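Local atomic coordinates of glycoside hydrolase family 16 protein (PDB entry 6T2N), a protein that probably acts as a family 16 endo-beta-galactosidase, cutting within the O-glycan chains of mucin and so helping to start mucin breakdown in the human gut. Residues Glu59-Ile65 against Arg94-Leu100; Ala67-Glu73 against Ser134-Thr140; Gly146-Ala152 against Ile296-Tyr302. One frame throughout, in Å; residues are numbered along the deposited sequence.

Contact 1 of 3, residues Glu59-Ile65 against Arg94-Leu100; sequences EFNGSRI and RLEDGCL. With CA (calcium ion), chain C.
E59 and G98 are joined by the calcium ion, which their carbonyl oxygens both grip: E59 O stands 2.3 Å from the metal and G98 O 2.4 Å. D297 completes the protein part of the site with its own carbonyl O and OD1, so the metal ties the loop to the hairpin turn. The E59 side chain turns away from this contact, and its polar end has its partner, R300, in strand 292-302. At F60 the carbonyl O receives a CA-H...O contact from G98 CA at 3.0 Å, while the ring lies against L100, whose CB sits 3.8 Å from the ring centroid and 3° off the normal, over the centre of one face. F60 CG stands anti to its carbonyl carbon (chi1 -65°), which lays the ring on L100, with CD1 3.8 Å from one methyl of L95, CD2. The ring also meets that of W70. A serine here would probably leave L100 without its flat apolar cover and open a gap beside L95 and W70. The segment that F60 faces is a beta hairpin: strands 93-96 and 99-104 are joined by a tight two-residue turn, D97-G98, closed by paired backbone bonds between E96 and C99. Both turn residues have positive phi, a conformation that suits glycine, and G98 also keeps room for N61, whose OD1 comes alongside its CA. At G62 the loop passes over L95, and O lies 3.3 Å from L95 CD1. R64 adds its backbone to the same leucine branch. I65, a beta-branched apolar residue, closes the hydrophobic patch: CG1 meets L95 CD2 at 3.7 Å, and CD1 runs on past the R94 backbone to touch L100 CD1 at 3.9 Å.

Contact 2 of 3, residues Ala67-Glu73 against Ser134-Thr140; sequences AKKWKPE and SVTTIKT
E73 and S134 meet at one end of a short antiparallel pairing, and the glutamate can be followed outward along its length. CB lies 3.8 Å from S134 CB. CG passes beside S134 OG and, 3.9 Å away, the methyl CG2 of T136. The chain then runs extended to the carboxylate, where OE1 accepts a hydrogen bond from S134 OG at 2.6 Å, the hydroxyl arriving from above the carboxylate plane. S134 reaches it because OG is turned anti to the backbone N (chi1 -177°). The other oxygen, OE2, forms a salt bridge with R78. The backbone secures the same pair: E73 N donates to S134 O at 2.7 Å.

Further along, K71 and T136 form a hydrogen-bonded pair, with T136 N 2.9 Å from K71 O, and P72 stands in the neighbouring non-hydrogen-bonded position opposite V135, where a proline's missing N-H costs nothing. T136 OG1 also accepts from I138 N, an ST turn that bends the chain away from strand 127-136. The bend brings T140 round to K69, and T140 OG1 donates to K69 O at 2.7 Å from above the carbonyl plane. W70 turns to the interior: CE3 meets V135 CG2 at 3.8 Å and CZ3 lies beside the methyl of T137, while NE1 donates a hydrogen bond to D58. Threonine and serine thus suit this junction of strand and loop, since their hydroxyls tie a loop carbonyl, a loop N-H and a carboxylate that the strand bonds do not reach, and the neighbouring R78 would probably help keep E73 ionised.

Contact 3 of 3, residues Gly146-Ala152 against Ile296-Tyr302; sequences GRLEVRA and IDYVRFY. With CA (calcium ion), chain C.
R151 and D297 lie side by side, the guanidinium NH1 3.4 Å from D297 OD2 in a salt bridge whose two planes are 75° apart. The same aspartate binds the calcium ion twice, through its carbonyl O at 2.6 Å and through OD1 at 2.7 Å, so each carboxylate oxygen has its own cation; E59 and G98 complete the protein part of the site. Next to it stands Y298, its ring held between two arginines: R151 CB is 3.7 Å from the centroid, over one face, and the R300 guanidinium covers the opposite face. R300 leads back to E59 of the metal site through a salt bridge. Beyond it E149 is steadied by R147, whose NE donates to the anti lone pair of OE2 at 2.8 Å, and R147 reaches on to E230. On the other side of the sheet the residues are apolar: L148 and F301, V150 and V299, A152 and I296 pair across the strands, V150 CG2 meeting V299 CG2 at 4.0 Å. F301 CE1 comes 3.8 Å from G146 CA; a side chain there would probably be crowded by the ring and by Y302 O, and the backbone angles by themselves favour glycine. Beneath the side chains, backbone bonds join R147 with Y302 and E149 with R300 in near-straight pairs. R151 instead faces both D297 and Y298, its O receiving only weak bonds from their N-H groups. This is a classic beta bulge, set in an antiparallel strand pair of the beta-sandwich jelly roll of family 16 hydrolases, and it lies at the calcium site.

Contact 3 is the buried one, two central strands paired by backbone bonds along their length; contacts 1 and 2 are partly buried and involve loops. Contacts 1 and 3 both reach the same antiparallel sheet, where strands 99-104 and 292-302 are neighbours, and they share the calcium ion. Contact 2 belongs to the other sheet. W70 connects all three, packing against F60 and I65 of contact 1 and V299 of contact 3. Chemistry follows place: metal and apolar packing hold the loop of contact 1, hydroxyls and strand bonds fasten contact 2, and contact 3 separates a charged face bearing two tyrosines from an apolar one.

Contact 1 of 3, residues Glu59-Ile65 against Arg94-Leu100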
loop_
_atom_site.group_PDB
_atom_site.type_symbol
_atom_site.label_atom_id
_atom_site.label_comp_id
_atom_site.label_asym_id
_atom_site.label_seq_id
_atom_site.Cartn_x
_atom_site.Cartn_y
_atom_site.Cartn_z
ATOM N N GLU A 59 -10.426 -12.713 -4.125
ATOM C CA GLU A 59 -11.782 -12.140 -4.100
ATOM C C GLU A 59 -12.235 -12.199 -2.649
ATOM O O GLU A 59 -13.221 -11.546 -2.349
ATOM C CB GLU A 59 -12.622 -12.854 -5.152
ATOM C CG GLU A 59 -11.867 -12.973 -6.473
ATOM C CD GLU A 59 -11.404 -11.570 -7.013
ATOM O OE1 GLU A 59 -12.385 -10.816 -7.280
ATOM O OE2 GLU A 59 -10.175 -11.340 -7.323
ATOM N N PHE A 60 -11.453 -12.861 -1.788
ATOM C CA PHE A 60 -11.686 -12.926 -0.327
ATOM C C PHE A 60 -13.048 -13.529 -0.068
ATOM O O PHE A 60 -13.889 -12.849 0.524
ATOM C CB PHE A 60 -11.677 -11.527 0.280
ATOM C CG PHE A 60 -10.323 -10.875 0.175
ATOM C CD1 PHE A 60 -9.221 -11.455 0.800
ATOM C CD2 PHE A 60 -10.145 -9.719 -0.581
ATOM C CE1 PHE A 60 -7.965 -10.879 0.673
ATOM C CE2 PHE A 60 -8.894 -9.141 -0.691
ATOM C CZ PHE A 60 -7.816 -9.723 -0.059
ATOM N N ASN A 61 -13.265 -14.725 -0.595
ATOM C CA ASN A 61 -14.528 -15.479 -0.419
ATOM C C ASN A 61 -14.288 -16.618 0.556
ATOM O O ASN A 61 -15.251 -17.299 0.878
ATOM C CB ASN A 61 -15.035 -16.024 -1.748
ATOM C CG ASN A 61 -15.588 -14.894 -2.578
ATOM O OD1 ASN A 61 -16.268 -14.029 -2.019
ATOM N ND2 ASN A 61 -15.230 -14.855 -3.857
ATOM N N GLY A 62 -13.043 -16.811 0.984
ATOM C CA GLY A 62 -12.678 -17.945 1.843
ATOM C C GLY A 62 -13.404 -17.905 3.178
ATOM O O GLY A 62 -13.985 -16.836 3.570
ATOM N N SER A 63 -13.382 -19.058 3.847
ATOM C CA SER A 63 -13.559 -19.218 5.315
ATOM C C SER A 63 -12.557 -18.315 6.099
ATOM O O SER A 63 -12.913 -17.844 7.180
ATOM C CB SER A 63 -13.487 -20.712 5.676
ATOM O OG SER A 63 -12.956 -20.916 6.985
ATOM N N ARG A 64 -11.349 -18.037 5.608
ATOM C CA ARG A 64 -10.379 -17.193 6.361
ATOM C C ARG A 64 -9.283 -16.630 5.434
ATOM O O ARG A 64 -9.025 -17.208 4.387
ATOM C CB ARG A 64 -9.808 -18.007 7.530
ATOM C CG ARG A 64 -8.760 -19.040 7.140
ATOM C CD ARG A 64 -8.280 -19.842 8.336
ATOM N NE ARG A 64 -7.125 -20.709 8.081
ATOM C CZ ARG A 64 -7.169 -21.943 7.561
ATOM N NH1 ARG A 64 -8.319 -22.480 7.194
ATOM N NH2 ARG A 64 -6.060 -22.645 7.399
ATOM N N ILE A 65 -8.683 -15.517 5.830
ATOM C CA ILE A 65 -7.521 -14.898 5.151
ATOM C C ILE A 65 -6.541 -16.011 4.800
ATOM O O ILE A 65 -6.294 -16.867 5.684
ATOM C CB ILE A 65 -6.880 -13.836 6.065
ATOM C CG1 ILE A 65 -7.873 -12.694 6.301
ATOM C CG2 ILE A 65 -5.518 -13.331 5.542
ATOM C CD1 ILE A 65 -7.539 -11.868 7.502
ATOM N N ARG A 94 -10.088 -9.819 9.093
ATOM C CA ARG A 94 -11.023 -10.959 8.855
ATOM C C ARG A 94 -11.812 -10.736 7.563
ATOM O O ARG A 94 -11.881 -9.560 7.113
ATOM C CB ARG A 94 -12.032 -11.040 9.998
ATOM C CG ARG A 94 -12.640 -9.635 10.257
ATOM C CD ARG A 94 -13.883 -9.855 11.306
ATOM N NE ARG A 94 -14.717 -8.685 11.528
ATOM C CZ ARG A 94 -14.361 -7.569 12.101
ATOM N NH1 ARG A 94 -13.265 -7.527 12.745
ATOM N NH2 ARG A 94 -15.216 -6.604 12.273
ATOM N N LEU A 95 -12.420 -11.813 7.033
ATOM C CA LEU A 95 -13.289 -11.765 5.833
ATOM C C LEU A 95 -14.713 -11.673 6.339
ATOM O O LEU A 95 -15.060 -12.511 7.125
ATOM C CB LEU A 95 -13.086 -13.023 4.996
ATOM C CG LEU A 95 -11.630 -13.391 4.736
ATOM C CD1 LEU A 95 -11.521 -14.622 3.840
ATOM C CD2 LEU A 95 -10.887 -12.195 4.147
ATOM N N GLU A 96 -15.400 -10.587 6.013
ATOM C CA GLU A 96 -16.849 -10.364 6.185
ATOM C C GLU A 96 -17.366 -10.036 4.785
ATOM O O GLU A 96 -16.617 -9.423 3.997
ATOM C CB GLU A 96 -17.169 -9.230 7.174
ATOM C CG GLU A 96 -17.387 -9.636 8.637
ATOM C CD GLU A 96 -17.644 -8.481 9.614
ATOM O OE1 GLU A 96 -17.108 -7.388 9.408
ATOM O OE2 GLU A 96 -18.392 -8.677 10.607
ATOM N N ASP A 97 -18.588 -10.457 4.485
ATOM C CA ASP A 97 -19.310 -10.222 3.210
ATOM C C ASP A 97 -18.327 -10.217 2.033
ATOM O O ASP A 97 -18.458 -9.314 1.186
ATOM C CB ASP A 97 -20.096 -8.912 3.274
ATOM C CG ASP A 97 -21.248 -8.913 4.271
ATOM O OD1 ASP A 97 -22.129 -9.861 4.251
ATOM O OD2 ASP A 97 -21.292 -7.937 5.040
ATOM N N GLY A 98 -17.395 -11.174 1.982
ATOM C CA GLY A 98 -16.512 -11.345 0.809
ATOM C C GLY A 98 -15.687 -10.093 0.519
ATOM O O GLY A 98 -15.451 -9.765 -0.656
ATOM N N CYS A 99 -15.299 -9.383 1.568
ATOM C CA CYS A 99 -14.125 -8.497 1.561
ATOM C C CYS A 99 -13.207 -8.916 2.707
ATOM O O CYS A 99 -13.714 -9.493 3.726
ATOM C CB CYS A 99 -14.505 -7.044 1.774
ATOM S SG CYS A 99 -15.798 -6.511 0.644
ATOM N N LEU A 100 -11.912 -8.641 2.520
ATOM C CA LEU A 100 -10.965 -8.386 3.627
ATOM C C LEU A 100 -11.436 -7.145 4.391
ATOM O O LEU A 100 -11.665 -6.051 3.737
ATOM C CB LEU A 100 -9.567 -8.120 3.068
ATOM C CG LEU A 100 -8.533 -7.719 4.116
ATOM C CD1 LEU A 100 -8.334 -8.842 5.114
ATOM C CD2 LEU A 100 -7.220 -7.350 3.468
HETATM CA CA CA C . -14.850 -10.015 -3.012
#

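Contact 2 of 3, residues Ala67-Glu73 against Ser134-Thr140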
loop_
_atom_site.group_PDB
_atom_site.type_symbol
_atom_site.label_atom_id
_atom_site.label_comp_id
_atom_site.label_asym_id
_atom_site.label_seq_id
_atom_site.Cartn_x
_atom_site.Cartn_y
_atom_site.Cartn_z
ATOM N N ALA A 67 -3.072 -17.542 4.108
ATOM C CA ALA A 67 -1.750 -17.217 4.716
ATOM C C ALA A 67 -0.606 -17.376 3.711
ATOM O O ALA A 67 0.542 -16.938 4.012
ATOM C CB ALA A 67 -1.480 -18.086 5.916
ATOM N N LYS A 68 -0.891 -18.044 2.597
ATOM C CA LYS A 68 0.043 -18.222 1.466
ATOM C C LYS A 68 -0.132 -17.002 0.548
ATOM O O LYS A 68 0.685 -16.859 -0.352
ATOM C CB LYS A 68 -0.224 -19.569 0.781
ATOM C CG LYS A 68 -1.166 -19.442 -0.413
ATOM C CD LYS A 68 -1.988 -20.649 -0.886
ATOM C CE LYS A 68 -2.699 -20.283 -2.185
ATOM N NZ LYS A 68 -3.869 -21.135 -2.481
ATOM N N LYS A 69 -1.110 -16.128 0.794
ATOM C CA LYS A 69 -1.276 -14.860 0.024
ATOM C C LYS A 69 -1.045 -13.560 0.838
ATOM O O LYS A 69 -0.586 -12.549 0.241
ATOM C CB LYS A 69 -2.673 -14.868 -0.590
ATOM C CG LYS A 69 -2.704 -15.578 -1.918
ATOM C CD LYS A 69 -3.994 -15.400 -2.649
ATOM C CE LYS A 69 -4.194 -16.521 -3.636
ATOM N NZ LYS A 69 -5.454 -16.339 -4.376
ATOM N N TRP A 70 -1.399 -13.537 2.122
ATOM C CA TRP A 70 -1.285 -12.344 2.987
ATOM C C TRP A 70 -0.671 -12.730 4.324
ATOM O O TRP A 70 -0.894 -13.855 4.772
ATOM C CB TRP A 70 -2.646 -11.719 3.192
ATOM C CG TRP A 70 -3.420 -11.563 1.929
ATOM C CD1 TRP A 70 -4.390 -12.397 1.453
ATOM C CD2 TRP A 70 -3.294 -10.498 0.979
ATOM N NE1 TRP A 70 -4.910 -11.903 0.293
ATOM C CE2 TRP A 70 -4.240 -10.749 -0.038
ATOM C CE3 TRP A 70 -2.472 -9.367 0.882
ATOM C CZ2 TRP A 70 -4.372 -9.915 -1.154
ATOM C CZ3 TRP A 70 -2.631 -8.526 -0.200
ATOM C CH2 TRP A 70 -3.579 -8.794 -1.197
ATOM N N LYS A 71 0.081 -11.815 4.926
ATOM C CA LYS A 71 0.584 -11.964 6.301
ATOM C C LYS A 71 0.291 -10.669 7.014
ATOM O O LYS A 71 0.210 -9.628 6.384
ATOM C CB LYS A 71 2.039 -12.415 6.341
ATOM C CG LYS A 71 2.182 -13.853 5.885
ATOM C CD LYS A 71 3.578 -14.381 6.093
ATOM C CE LYS A 71 3.826 -15.692 5.369
ATOM N NZ LYS A 71 3.181 -16.833 6.064
ATOM N N PRO A 72 -0.027 -10.755 8.321
ATOM C CA PRO A 72 -0.316 -9.577 9.122
ATOM C C PRO A 72 1.031 -8.904 9.380
ATOM O O PRO A 72 1.991 -9.596 9.632
ATOM C CB PRO A 72 -0.928 -10.174 10.422
ATOM C CG PRO A 72 -0.238 -11.496 10.559
ATOM C CD PRO A 72 -0.149 -11.990 9.129
ATOM N N GLU A 73 1.069 -7.589 9.332
ATOM C CA GLU A 73 2.188 -6.866 9.959
ATOM C C GLU A 73 1.851 -6.898 11.434
ATOM O O GLU A 73 0.660 -6.814 11.707
ATOM C CB GLU A 73 2.290 -5.430 9.443
ATOM C CG GLU A 73 2.522 -5.267 7.953
ATOM C CD GLU A 73 3.126 -3.906 7.657
ATOM O OE1 GLU A 73 2.435 -2.929 7.976
ATOM O OE2 GLU A 73 4.296 -3.833 7.174
ATOM N N SER A 134 -2.956 -4.587 9.067
ATOM C CA SER A 134 -2.063 -4.386 7.912
ATOM C C SER A 134 -1.688 -5.781 7.423
ATOM O O SER A 134 -1.264 -6.629 8.289
ATOM C CB SER A 134 -0.829 -3.556 8.271
ATOM O OG SER A 134 -0.018 -3.315 7.128
ATOM N N VAL A 135 -1.874 -6.019 6.122
ATOM C CA VAL A 135 -1.401 -7.247 5.425
ATOM C C VAL A 135 -0.325 -6.854 4.421
ATOM O O VAL A 135 -0.437 -5.777 3.809
ATOM C CB VAL A 135 -2.548 -8.006 4.731
ATOM C CG1 VAL A 135 -3.420 -8.724 5.737
ATOM C CG2 VAL A 135 -3.380 -7.109 3.828
ATOM N N THR A 136 0.629 -7.745 4.204
ATOM C CA THR A 136 1.785 -7.484 3.325
ATOM C C THR A 136 2.014 -8.741 2.502
ATOM O O THR A 136 1.864 -9.868 3.066
ATOM C CB THR A 136 2.995 -7.100 4.180
ATOM O OG1 THR A 136 4.152 -7.004 3.345
ATOM C CG2 THR A 136 3.221 -8.095 5.307
ATOM N N THR A 137 2.385 -8.565 1.241
ATOM C CA THR A 137 2.753 -9.708 0.381
ATOM C C THR A 137 4.265 -9.924 0.477
ATOM O O THR A 137 4.757 -10.793 -0.231
ATOM C CB THR A 137 2.190 -9.513 -1.031
ATOM O OG1 THR A 137 2.980 -8.576 -1.774
ATOM C CG2 THR A 137 0.734 -9.086 -0.992
ATOM N N ILE A 138 4.960 -9.196 1.356
ATOM C CA ILE A 138 6.455 -9.104 1.311
ATOM C C ILE A 138 6.967 -10.509 1.051
ATOM O O ILE A 138 7.806 -10.648 0.145
ATOM C CB ILE A 138 7.091 -8.455 2.569
ATOM C CG1 ILE A 138 8.563 -8.064 2.329
ATOM C CG2 ILE A 138 6.930 -9.331 3.790
ATOM C CD1 ILE A 138 9.279 -7.423 3.513
ATOM N N LYS A 139 6.355 -11.487 1.712
ATOM C CA LYS A 139 6.837 -12.888 1.787
ATOM C C LYS A 139 5.977 -13.829 0.942
ATOM O O LYS A 139 6.259 -15.015 0.939
ATOM C CB LYS A 139 6.851 -13.362 3.244
ATOM C CG LYS A 139 8.161 -13.054 3.952
ATOM C CD LYS A 139 8.264 -13.466 5.391
ATOM C CE LYS A 139 9.597 -13.004 5.945
ATOM N NZ LYS A 139 9.744 -13.305 7.387
ATOM N N THR A 140 4.983 -13.334 0.226
ATOM C CA THR A 140 4.023 -14.229 -0.449
ATOM C C THR A 140 4.080 -14.004 -1.958
ATOM O O THR A 140 4.146 -14.998 -2.687
ATOM C CB THR A 140 2.650 -14.035 0.191
ATOM O OG1 THR A 140 2.106 -12.754 -0.136
ATOM C CG2 THR A 140 2.744 -14.171 1.694
#

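Contact 3 of 3, residues Gly146-Ala152 against Ile296-Tyr302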
loop_
_atom_site.group_PDB
_atom_site.type_symbol
_atom_site.label_atom_id
_atom_site.label_comp_id
_atom_site.label_asym_id
_atom_site.label_seq_id
_atom_site.Cartn_x
_atom_site.Cartn_y
_atom_site.Cartn_z
ATOM N N GLY A 146 2.639 -5.030 -14.631
ATOM C CA GLY A 146 1.344 -5.530 -15.086
ATOM C C GLY A 146 0.325 -4.552 -14.624
ATOM O O GLY A 146 0.708 -3.434 -14.292
ATOM N N ARG A 147 -0.912 -4.992 -14.568
ATOM C CA ARG A 147 -2.037 -4.157 -14.130
ATOM C C ARG A 147 -2.538 -4.776 -12.842
ATOM O O ARG A 147 -2.846 -5.999 -12.850
ATOM C CB ARG A 147 -3.138 -4.147 -15.189
ATOM C CG ARG A 147 -4.424 -3.478 -14.728
ATOM C CD ARG A 147 -5.561 -3.942 -15.588
ATOM N NE ARG A 147 -6.745 -3.140 -15.350
ATOM C CZ ARG A 147 -6.950 -1.934 -15.857
ATOM N NH1 ARG A 147 -6.033 -1.356 -16.612
ATOM N NH2 ARG A 147 -8.061 -1.287 -15.588
ATOM N N LEU A 148 -2.611 -3.945 -11.809
ATOM C CA LEU A 148 -3.001 -4.336 -10.444
ATOM C C LEU A 148 -4.239 -3.559 -10.063
ATOM O O LEU A 148 -4.136 -2.309 -10.000
ATOM C CB LEU A 148 -1.878 -4.001 -9.481
ATOM C CG LEU A 148 -2.150 -4.435 -8.048
ATOM C CD1 LEU A 148 -2.531 -5.925 -7.954
ATOM C CD2 LEU A 148 -0.921 -4.108 -7.218
ATOM N N GLU A 149 -5.335 -4.297 -9.869
ATOM C CA GLU A 149 -6.689 -3.755 -9.643
ATOM C C GLU A 149 -7.011 -4.009 -8.182
ATOM O O GLU A 149 -6.907 -5.181 -7.759
ATOM C CB GLU A 149 -7.725 -4.470 -10.503
ATOM C CG GLU A 149 -7.544 -4.283 -11.988
ATOM C CD GLU A 149 -8.697 -4.833 -12.807
ATOM O OE1 GLU A 149 -9.653 -5.384 -12.184
ATOM O OE2 GLU A 149 -8.651 -4.680 -14.062
ATOM N N VAL A 150 -7.360 -2.964 -7.439
ATOM C CA VAL A 150 -7.756 -3.110 -6.017
ATOM C C VAL A 150 -9.036 -2.311 -5.806
ATOM O O VAL A 150 -9.024 -1.066 -5.957
ATOM C CB VAL A 150 -6.640 -2.717 -5.029
ATOM C CG1 VAL A 150 -7.143 -2.831 -3.585
ATOM C CG2 VAL A 150 -5.390 -3.580 -5.226
ATOM N N ARG A 151 -10.097 -3.044 -5.468
ATOM C CA ARG A 151 -11.438 -2.464 -5.216
ATOM C C ARG A 151 -11.702 -2.403 -3.716
ATOM O O ARG A 151 -11.581 -3.483 -3.075
ATOM C CB ARG A 151 -12.545 -3.265 -5.881
ATOM C CG ARG A 151 -13.840 -2.476 -5.842
ATOM C CD ARG A 151 -14.554 -2.357 -7.171
ATOM N NE ARG A 151 -15.845 -1.699 -7.009
ATOM C CZ ARG A 151 -16.872 -2.259 -6.368
ATOM N NH1 ARG A 151 -16.754 -3.452 -5.797
ATOM N NH2 ARG A 151 -18.011 -1.609 -6.257
ATOM N N ALA A 152 -12.032 -1.197 -3.202
ATOM C CA ALA A 152 -12.074 -0.905 -1.748
ATOM C C ALA A 152 -12.999 0.271 -1.387
ATOM O O ALA A 152 -12.970 1.357 -2.043
ATOM C CB ALA A 152 -10.664 -0.664 -1.252
ATOM N N ILE A 296 -11.710 -4.314 1.501
ATOM C CA ILE A 296 -11.141 -4.571 0.143
ATOM C C ILE A 296 -12.008 -5.646 -0.505
ATOM O O ILE A 296 -11.954 -6.818 -0.045
ATOM C CB ILE A 296 -9.664 -5.004 0.203
ATOM C CG1 ILE A 296 -8.765 -3.889 0.713
ATOM C CG2 ILE A 296 -9.210 -5.499 -1.139
ATOM C CD1 ILE A 296 -8.511 -3.971 2.177
ATOM N N ASP A 297 -12.777 -5.287 -1.524
ATOM C CA ASP A 297 -13.560 -6.325 -2.240
ATOM C C ASP A 297 -12.583 -7.276 -2.957
ATOM O O ASP A 297 -12.738 -8.477 -2.835
ATOM C CB ASP A 297 -14.660 -5.708 -3.103
ATOM C CG ASP A 297 -15.668 -6.726 -3.597
ATOM O OD1 ASP A 297 -16.118 -7.599 -2.806
ATOM O OD2 ASP A 297 -16.017 -6.628 -4.760
ATOM N N TYR A 298 -11.602 -6.802 -3.702
ATOM C CA TYR A 298 -10.696 -7.742 -4.402
ATOM C C TYR A 298 -9.333 -7.122 -4.727
ATOM O O TYR A 298 -9.129 -5.877 -4.709
ATOM C CB TYR A 298 -11.366 -8.318 -5.653
ATOM C CG TYR A 298 -11.782 -7.326 -6.702
ATOM C CD1 TYR A 298 -10.849 -6.624 -7.463
ATOM C CD2 TYR A 298 -13.121 -7.109 -6.972
ATOM C CE1 TYR A 298 -11.245 -5.730 -8.452
ATOM C CE2 TYR A 298 -13.532 -6.228 -7.964
ATOM C CZ TYR A 298 -12.593 -5.540 -8.705
ATOM O OH TYR A 298 -13.022 -4.658 -9.636
ATOM N N VAL A 299 -8.403 -8.036 -4.971
ATOM C CA VAL A 299 -7.050 -7.751 -5.506
ATOM C C VAL A 299 -6.846 -8.682 -6.693
ATOM O O VAL A 299 -6.937 -9.901 -6.493
ATOM C CB VAL A 299 -5.988 -7.935 -4.413
ATOM C CG1 VAL A 299 -4.572 -7.767 -4.963
ATOM C CG2 VAL A 299 -6.266 -6.996 -3.243
ATOM N N ARG A 300 -6.678 -8.111 -7.889
ATOM C CA ARG A 300 -6.424 -8.844 -9.156
ATOM C C ARG A 300 -5.225 -8.238 -9.863
ATOM O O ARG A 300 -5.276 -7.017 -10.191
ATOM C CB ARG A 300 -7.632 -8.716 -10.063
ATOM C CG ARG A 300 -8.904 -9.116 -9.346
ATOM C CD ARG A 300 -10.070 -8.924 -10.273
ATOM N NE ARG A 300 -11.312 -9.389 -9.684
ATOM C CZ ARG A 300 -12.496 -8.914 -10.012
ATOM N NH1 ARG A 300 -12.617 -7.949 -10.899
ATOM N NH2 ARG A 300 -13.578 -9.399 -9.462
ATOM N N PHE A 301 -4.196 -9.064 -10.042
ATOM C CA PHE A 301 -2.980 -8.758 -10.830
ATOM C C PHE A 301 -3.088 -9.407 -12.212
ATOM O O PHE A 301 -3.316 -10.636 -12.223
ATOM C CB PHE A 301 -1.754 -9.315 -10.120
ATOM C CG PHE A 301 -0.473 -8.950 -10.814
ATOM C CD1 PHE A 301 -0.209 -7.635 -11.161
ATOM C CD2 PHE A 301 0.477 -9.910 -11.095
ATOM C CE1 PHE A 301 0.983 -7.275 -11.752
ATOM C CE2 PHE A 301 1.684 -9.545 -11.662
ATOM C CZ PHE A 301 1.934 -8.233 -11.984
ATOM N N TYR A 302 -2.944 -8.634 -13.304
ATOM C CA TYR A 302 -2.915 -9.141 -14.715
ATOM C C TYR A 302 -1.625 -8.742 -15.473
ATOM O O TYR A 302 -1.011 -7.699 -15.152
ATOM C CB TYR A 302 -4.092 -8.607 -15.536
ATOM C CG TYR A 302 -5.485 -8.911 -15.043
ATOM C CD1 TYR A 302 -6.066 -8.160 -14.032
ATOM C CD2 TYR A 302 -6.260 -9.888 -15.642
ATOM C CE1 TYR A 302 -7.366 -8.389 -13.607
ATOM C CE2 TYR A 302 -7.560 -10.129 -15.232
ATOM C CZ TYR A 302 -8.120 -9.373 -14.217
ATOM O OH TYR A 302 -9.400 -9.595 -13.786
HETATM CA CA CA C . -14.850 -10.015 -3.012
#